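Local coordinates for protein putative sulfatase yidJ (Bacteroides fragilis, PDB 2QZU) that is a putative sulfatase that probably hydrolyses sulfate esters, using a bound metal ion, at residues Asp419-Ala424 and Leu437-Asn442; Asp396-Tyr401 and Arg414-Asp419. One frame throughout, in Å; residues are numbered along the deposited sequence.

Contact 1: residues Asp419-Ala424 and Leu437-Asn442; sequences DRYTYA and LFDRTN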
loop_
_atom_site.group_PDB
_atom_site.type_symbol
_atom_site.label_atom_id
_atom_site.label_comp_id
_atom_site.label_asym_id
_atom_site.label_seq_id
_atom_site.Cartn_x
_atom_site.Cartn_y
_atom_site.Cartn_z
ATOM N N ASP A 419 33.095 14.650 -14.292
ATOM C CA ASP A 419 32.797 13.678 -15.334
ATOM C C ASP A 419 33.364 12.296 -15.031
ATOM O O ASP A 419 33.061 11.335 -15.735
ATOM C CB ASP A 419 33.314 14.158 -16.698
ATOM C CG ASP A 419 34.778 14.546 -16.667
ATOM O OD1 ASP A 419 35.553 13.925 -15.909
ATOM O OD2 ASP A 419 35.156 15.468 -17.419
ATOM N N ARG A 420 34.174 12.190 -13.981
ATOM C CA ARG A 420 34.767 10.905 -13.615
ATOM C C ARG A 420 34.582 10.511 -12.153
ATOM O O ARG A 420 34.353 9.337 -11.847
ATOM C CB ARG A 420 36.266 10.906 -13.929
ATOM C CG ARG A 420 36.974 9.628 -13.491
ATOM C CD ARG A 420 38.467 9.667 -13.778
ATOM N NE ARG A 420 39.112 8.415 -13.393
ATOM C CZ ARG A 420 40.421 8.191 -13.461
ATOM N NH1 ARG A 420 41.241 9.138 -13.900
ATOM N NH2 ARG A 420 40.912 7.018 -13.087
ATOM N N TYR A 421 34.678 11.489 -11.256
ATOM C CA TYR A 421 34.566 11.236 -9.820
ATOM C C TYR A 421 33.337 11.807 -9.120
ATOM O O TYR A 421 32.776 12.816 -9.537
ATOM C CB TYR A 421 35.787 11.821 -9.097
ATOM C CG TYR A 421 37.129 11.257 -9.509
ATOM C CD1 TYR A 421 37.567 10.027 -9.022
ATOM C CD2 TYR A 421 37.963 11.961 -10.379
ATOM C CE1 TYR A 421 38.810 9.509 -9.391
ATOM C CE2 TYR A 421 39.205 11.452 -10.754
ATOM C CZ TYR A 421 39.619 10.227 -10.256
ATOM O OH TYR A 421 40.845 9.718 -10.627
ATOM N N THR A 422 32.930 11.142 -8.044
ATOM C CA THR A 422 31.846 11.633 -7.203
ATOM C C THR A 422 32.512 11.717 -5.833
ATOM O O THR A 422 32.962 10.706 -5.290
ATOM C CB THR A 422 30.643 10.672 -7.147
ATOM O OG1 THR A 422 30.016 10.620 -8.433
ATOM C CG2 THR A 422 29.618 11.165 -6.123
ATOM N N TYR A 423 32.605 12.933 -5.304
ATOM C CA TYR A 423 33.239 13.180 -4.012
ATOM C C TYR A 423 32.233 13.792 -3.053
ATOM O O TYR A 423 31.436 14.643 -3.442
ATOM C CB TYR A 423 34.416 14.145 -4.195
ATOM C CG TYR A 423 35.104 14.564 -2.912
ATOM C CD1 TYR A 423 35.967 13.697 -2.245
ATOM C CD2 TYR A 423 34.892 15.832 -2.369
ATOM C CE1 TYR A 423 36.604 14.082 -1.068
ATOM C CE2 TYR A 423 35.525 16.227 -1.191
ATOM C CZ TYR A 423 36.380 15.345 -0.549
ATOM O OH TYR A 423 37.005 15.723 0.614
ATOM N N ALA A 424 32.259 13.351 -1.802
ATOM C CA ALA A 424 31.349 13.900 -0.811
ATOM C C ALA A 424 31.946 13.826 0.583
ATOM O O ALA A 424 32.708 12.911 0.899
ATOM C CB ALA A 424 30.029 13.154 -0.844
ATOM N N LEU A 437 34.737 8.896 -1.882
ATOM C CA LEU A 437 35.233 9.165 -3.221
ATOM C C LEU A 437 35.069 7.934 -4.099
ATOM O O LEU A 437 35.514 6.845 -3.746
ATOM C CB LEU A 437 36.709 9.576 -3.180
ATOM C CG LEU A 437 37.383 9.825 -4.535
ATOM C CD1 LEU A 437 36.658 10.939 -5.277
ATOM C CD2 LEU A 437 38.848 10.190 -4.320
ATOM N N PHE A 438 34.409 8.113 -5.238
ATOM C CA PHE A 438 34.202 7.022 -6.183
ATOM C C PHE A 438 34.775 7.399 -7.542
ATOM O O PHE A 438 34.582 8.521 -8.017
ATOM C CB PHE A 438 32.710 6.721 -6.376
ATOM C CG PHE A 438 32.024 6.187 -5.156
ATOM C CD1 PHE A 438 31.004 6.916 -4.547
ATOM C CD2 PHE A 438 32.367 4.945 -4.634
ATOM C CE1 PHE A 438 30.332 6.408 -3.430
ATOM C CE2 PHE A 438 31.708 4.429 -3.523
ATOM C CZ PHE A 438 30.688 5.161 -2.919
ATOM N N ASP A 439 35.484 6.457 -8.155
ATOM C CA ASP A 439 36.052 6.645 -9.485
ATOM C C ASP A 439 35.050 5.916 -10.374
ATOM O O ASP A 439 35.084 4.691 -10.473
ATOM C CB ASP A 439 37.421 5.964 -9.583
ATOM C CG ASP A 439 38.043 6.097 -10.964
ATOM O OD1 ASP A 439 37.291 6.216 -11.956
ATOM O OD2 ASP A 439 39.286 6.066 -11.060
ATOM N N ARG A 440 34.156 6.662 -11.013
ATOM C CA ARG A 440 33.125 6.048 -11.846
ATOM C C ARG A 440 33.613 5.386 -13.133
ATOM O O ARG A 440 32.875 4.626 -13.760
ATOM C CB ARG A 440 32.033 7.072 -12.161
ATOM C CG ARG A 440 31.385 7.673 -10.917
ATOM C CD ARG A 440 30.009 8.250 -11.239
ATOM N NE ARG A 440 30.057 9.193 -12.352
ATOM C CZ ARG A 440 30.557 10.425 -12.279
ATOM N NH1 ARG A 440 31.056 10.885 -11.137
ATOM N NH2 ARG A 440 30.571 11.192 -13.358
ATOM N N THR A 441 34.849 5.666 -13.527
ATOM C CA THR A 441 35.407 5.062 -14.732
ATOM C C THR A 441 35.756 3.599 -14.458
ATOM O O THR A 441 35.331 2.704 -15.189
ATOM C CB THR A 441 36.679 5.803 -15.193
ATOM O OG1 THR A 441 36.342 7.150 -15.547
ATOM C CG2 THR A 441 37.300 5.104 -16.401
ATOM N N ASN A 442 36.523 3.364 -13.397
ATOM C CA ASN A 442 36.932 2.008 -13.024
ATOM C C ASN A 442 35.906 1.320 -12.127
ATOM O O ASN A 442 35.896 0.094 -12.006
ATOM C CB ASN A 442 38.277 2.044 -12.286
ATOM C CG ASN A 442 39.457 2.234 -13.221
ATOM O OD1 ASN A 442 39.720 1.399 -14.087
ATOM N ND2 ASN A 442 40.181 3.334 -13.045
HETATM O O HOH W 1 30.410 10.971 -16.694
#
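R420 and D439 join by a salt bridge at the open end of an antiparallel beta hairpin, formed by strands 421-428 and 431-439 at one margin of a four-stranded sheet. Between 419-424 and 437-442, T422 and F438 form the hydrogen-bonded pair: T422 N gives to F438 O and F438 N returns to T422 O. One step beyond the strand, R440 N still reaches R420 O at 2.8 Å.

The arginine chain of R420 runs extended from CG to NE, its CG anti to the backbone N (chi1 176°), and meets D439 side-on. NE gives an almost straight bond to OD1 (3.2 Å), coming from above the carboxylate plane, while NH2 holds OD2 on its syn side at 2.8 Å; the two flat groups are turned 64° apart. The same OD1 also accepts from T441 N and N442 N, so three donors grip it, which restricts the rotation of the carboxylate. The hydroxyl of Y421 sits over the centre of the R420 guanidinium, and Y421 CE1 lies 3.8 Å from D439 CB, the ring meeting the aspartate obliquely. Farther along this face, L437 CD1 touches Y421 CD1 at 4.0 Å and Y423 CB, beneath L457 and F461 of helix 455-471.

On the face of T422 and F438, R440 bends at chi3 (-53°) and crosses T422; its NH1 makes a weak bond to T422 OG1 (2.9 Å), whereas NH2 is held more firmly by the carbonyl O of T418.

With D439 OD1 bonded to the nitrogens two and three residues on, the strand ends in an Asx turn within an Asx motif.

Contact 2: residues Asp396-Tyr401 and Arg414-Asp419; sequences DLVQPY and RGLRTD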
loop_
_atom_site.group_PDB
_atom_site.type_symbol
_atom_site.label_atom_id
_atom_site.label_comp_id
_atom_site.label_asym_id
_atom_site.label_seq_id
_atom_site.Cartn_x
_atom_site.Cartn_y
_atom_site.Cartn_z
ATOM N N ASP A 396 34.948 21.452 -18.136
ATOM C CA ASP A 396 35.280 21.814 -16.761
ATOM C C ASP A 396 34.058 21.870 -15.849
ATOM O O ASP A 396 34.179 22.186 -14.665
ATOM C CB ASP A 396 35.989 23.168 -16.732
ATOM C CG ASP A 396 35.125 24.287 -17.276
ATOM O OD1 ASP A 396 34.706 24.199 -18.450
ATOM O OD2 ASP A 396 34.868 25.255 -16.529
ATOM N N LEU A 397 32.886 21.561 -16.392
ATOM C CA LEU A 397 31.667 21.606 -15.594
ATOM C C LEU A 397 31.635 20.538 -14.509
ATOM O O LEU A 397 31.797 19.344 -14.774
ATOM C CB LEU A 397 30.436 21.472 -16.497
ATOM C CG LEU A 397 29.049 21.546 -15.848
ATOM C CD1 LEU A 397 28.887 22.835 -15.047
ATOM C CD2 LEU A 397 28.000 21.466 -16.945
ATOM N N VAL A 398 31.433 20.996 -13.280
ATOM C CA VAL A 398 31.347 20.126 -12.117
ATOM C C VAL A 398 30.098 20.559 -11.359
ATOM O O VAL A 398 29.884 21.756 -11.134
ATOM C CB VAL A 398 32.589 20.281 -11.210
ATOM C CG1 VAL A 398 32.411 19.473 -9.934
ATOM C CG2 VAL A 398 33.836 19.824 -11.961
ATOM N N GLN A 399 29.269 19.592 -10.983
ATOM C CA GLN A 399 28.031 19.882 -10.267
ATOM C C GLN A 399 28.127 19.476 -8.804
ATOM O O GLN A 399 28.796 18.500 -8.459
ATOM C CB GLN A 399 26.858 19.143 -10.920
ATOM C CG GLN A 399 26.524 19.597 -12.336
ATOM C CD GLN A 399 25.805 20.935 -12.377
ATOM O OE1 GLN A 399 25.560 21.556 -11.343
ATOM N NE2 GLN A 399 25.457 21.381 -13.581
ATOM N N PRO A 400 27.448 20.220 -7.920
ATOM C CA PRO A 400 27.464 19.925 -6.485
ATOM C C PRO A 400 26.477 18.829 -6.077
ATOM O O PRO A 400 25.626 18.416 -6.867
ATOM C CB PRO A 400 27.090 21.265 -5.866
ATOM C CG PRO A 400 26.093 21.799 -6.860
ATOM C CD PRO A 400 26.759 21.501 -8.185
ATOM N N TYR A 401 26.623 18.353 -4.844
ATOM C CA TYR A 401 25.723 17.358 -4.264
ATOM C C TYR A 401 25.329 17.893 -2.894
ATOM O O TYR A 401 26.166 18.451 -2.182
ATOM C CB TYR A 401 26.391 15.995 -4.078
ATOM C CG TYR A 401 25.562 15.086 -3.193
ATOM C CD1 TYR A 401 24.331 14.592 -3.627
ATOM C CD2 TYR A 401 25.963 14.794 -1.891
ATOM C CE1 TYR A 401 23.517 13.836 -2.784
ATOM C CE2 TYR A 401 25.154 14.040 -1.038
ATOM C CZ TYR A 401 23.935 13.567 -1.491
ATOM O OH TYR A 401 23.122 12.833 -0.650
ATOM N N ARG A 414 27.984 17.487 1.618
ATOM C CA ARG A 414 28.269 18.447 0.556
ATOM C C ARG A 414 29.232 17.679 -0.337
ATOM O O ARG A 414 30.108 16.964 0.154
ATOM C CB ARG A 414 28.924 19.731 1.072
ATOM C CG ARG A 414 27.999 20.596 1.904
ATOM C CD ARG A 414 26.796 21.125 1.117
ATOM N NE ARG A 414 26.069 22.106 1.919
ATOM C CZ ARG A 414 25.333 21.809 2.986
ATOM N NH1 ARG A 414 25.205 20.549 3.381
ATOM N NH2 ARG A 414 24.762 22.779 3.688
ATOM N N GLY A 415 29.057 17.793 -1.644
ATOM C CA GLY A 415 29.944 17.066 -2.529
ATOM C C GLY A 415 30.047 17.659 -3.912
ATOM O O GLY A 415 29.473 18.708 -4.203
ATOM N N LEU A 416 30.793 16.970 -4.764
ATOM C CA LEU A 416 30.997 17.388 -6.140
ATOM C C LEU A 416 30.957 16.166 -7.050
ATOM O O LEU A 416 31.363 15.076 -6.652
ATOM C CB LEU A 416 32.358 18.074 -6.286
ATOM C CG LEU A 416 32.635 19.367 -5.519
ATOM C CD1 LEU A 416 34.115 19.717 -5.656
ATOM C CD2 LEU A 416 31.761 20.489 -6.052
ATOM N N ARG A 417 30.455 16.353 -8.264
ATOM C CA ARG A 417 30.399 15.274 -9.241
ATOM C C ARG A 417 31.105 15.766 -10.495
ATOM O O ARG A 417 30.645 16.709 -11.140
ATOM C CB ARG A 417 28.944 14.902 -9.581
ATOM C CG ARG A 417 28.809 13.737 -10.586
ATOM C CD ARG A 417 27.341 13.412 -10.876
ATOM N NE ARG A 417 27.168 12.276 -11.786
ATOM C CZ ARG A 417 27.435 12.303 -13.090
ATOM N NH1 ARG A 417 27.892 13.408 -13.659
ATOM N NH2 ARG A 417 27.233 11.219 -13.831
ATOM N N THR A 418 32.244 15.162 -10.821
ATOM C CA THR A 418 32.964 15.546 -12.029
ATOM C C THR A 418 32.612 14.485 -13.065
ATOM O O THR A 418 31.912 13.519 -12.748
ATOM C CB THR A 418 34.495 15.550 -11.829
ATOM O OG1 THR A 418 34.990 14.207 -11.883
ATOM C CG2 THR A 418 34.858 16.170 -10.487
ATOM N N ASP A 419 33.095 14.650 -14.292
ATOM C CA ASP A 419 32.797 13.678 -15.334
ATOM C C ASP A 419 33.364 12.296 -15.031
ATOM O O ASP A 419 33.061 11.335 -15.735
ATOM C CB ASP A 419 33.314 14.158 -16.698
ATOM C CG ASP A 419 34.778 14.546 -16.667
ATOM O OD1 ASP A 419 35.553 13.925 -15.909
ATOM O OD2 ASP A 419 35.156 15.468 -17.419
HETATM O O HOH W 2 33.971 17.259 -14.897
HETATM O O HOH W 3 27.992 20.889 -2.500
#
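V398 packs on L416 and T418 where the edge strand 399-404 begins to pair with strand 412-417. From its CB, 4.1 Å from R417 O, the valine forks. CG1, anti to the backbone N (chi1 174°), takes the branch toward the partner strand: it lies 3.5 Å from R417 O and 3.9 Å from L416 CB, with L416 CD2 slightly farther off. The other branch, CG2, ends against T418 CG2 at 4.1 Å, the two side chains lying side by side and pointing the same way. One methyl thus fills the angle between the L416 side chain and the backbone, and the second carries the apolar contact on past the end of the strand.

Q399 and R417 form a hydrogen-bonded antiparallel pair, in which R417 N to Q399 O is the shorter bond at 2.7 Å. Y401 and G415 form the next such pair. There Y401 N stands well above the carbonyl plane of G415, 65° out of it. The strand axes are 146° apart in direction, well short of strictly antiparallel. G415 has no side chain to put against Y401, whose CB lies 4.0 Å from G415 CA. A water gives hydrogen bonds to both Y401 O and G415 O, and another joins L397 O to D419 N beyond the paired residues.

Helix 455-471 covers the face of P400 and L416, with Q464 against V398 and L416 and W468 against P400. On the Q399 and R417 face the polar ends find partners elsewhere, Q399 at D360 and R417 in a salt bridge with E331, while strand 421-428 flanks L416 through Y423.

The two contacts are successive hairpins of one four-stranded antiparallel sheet: contact 2 joins strands 399-404 and 412-417, contact 1 strands 421-428 and 431-439, and D419 belongs to both. Their inner strands are themselves neighbours, with L416 N 2.8 Å from Y423 O, and the arginine just beyond strand 431-439 ties the two hairpins together. Contact 2 is buried, its centre about 17 Å from the chain's centre, and relies on backbone bonds and small apolar contacts, its charged tips turning to partners outside. Contact 1 lies about 22 Å out and is partly buried; a salt bridge and a weak arginine-hydroxyl bond add to its backbone bonds. Helix 455-471 packs against both.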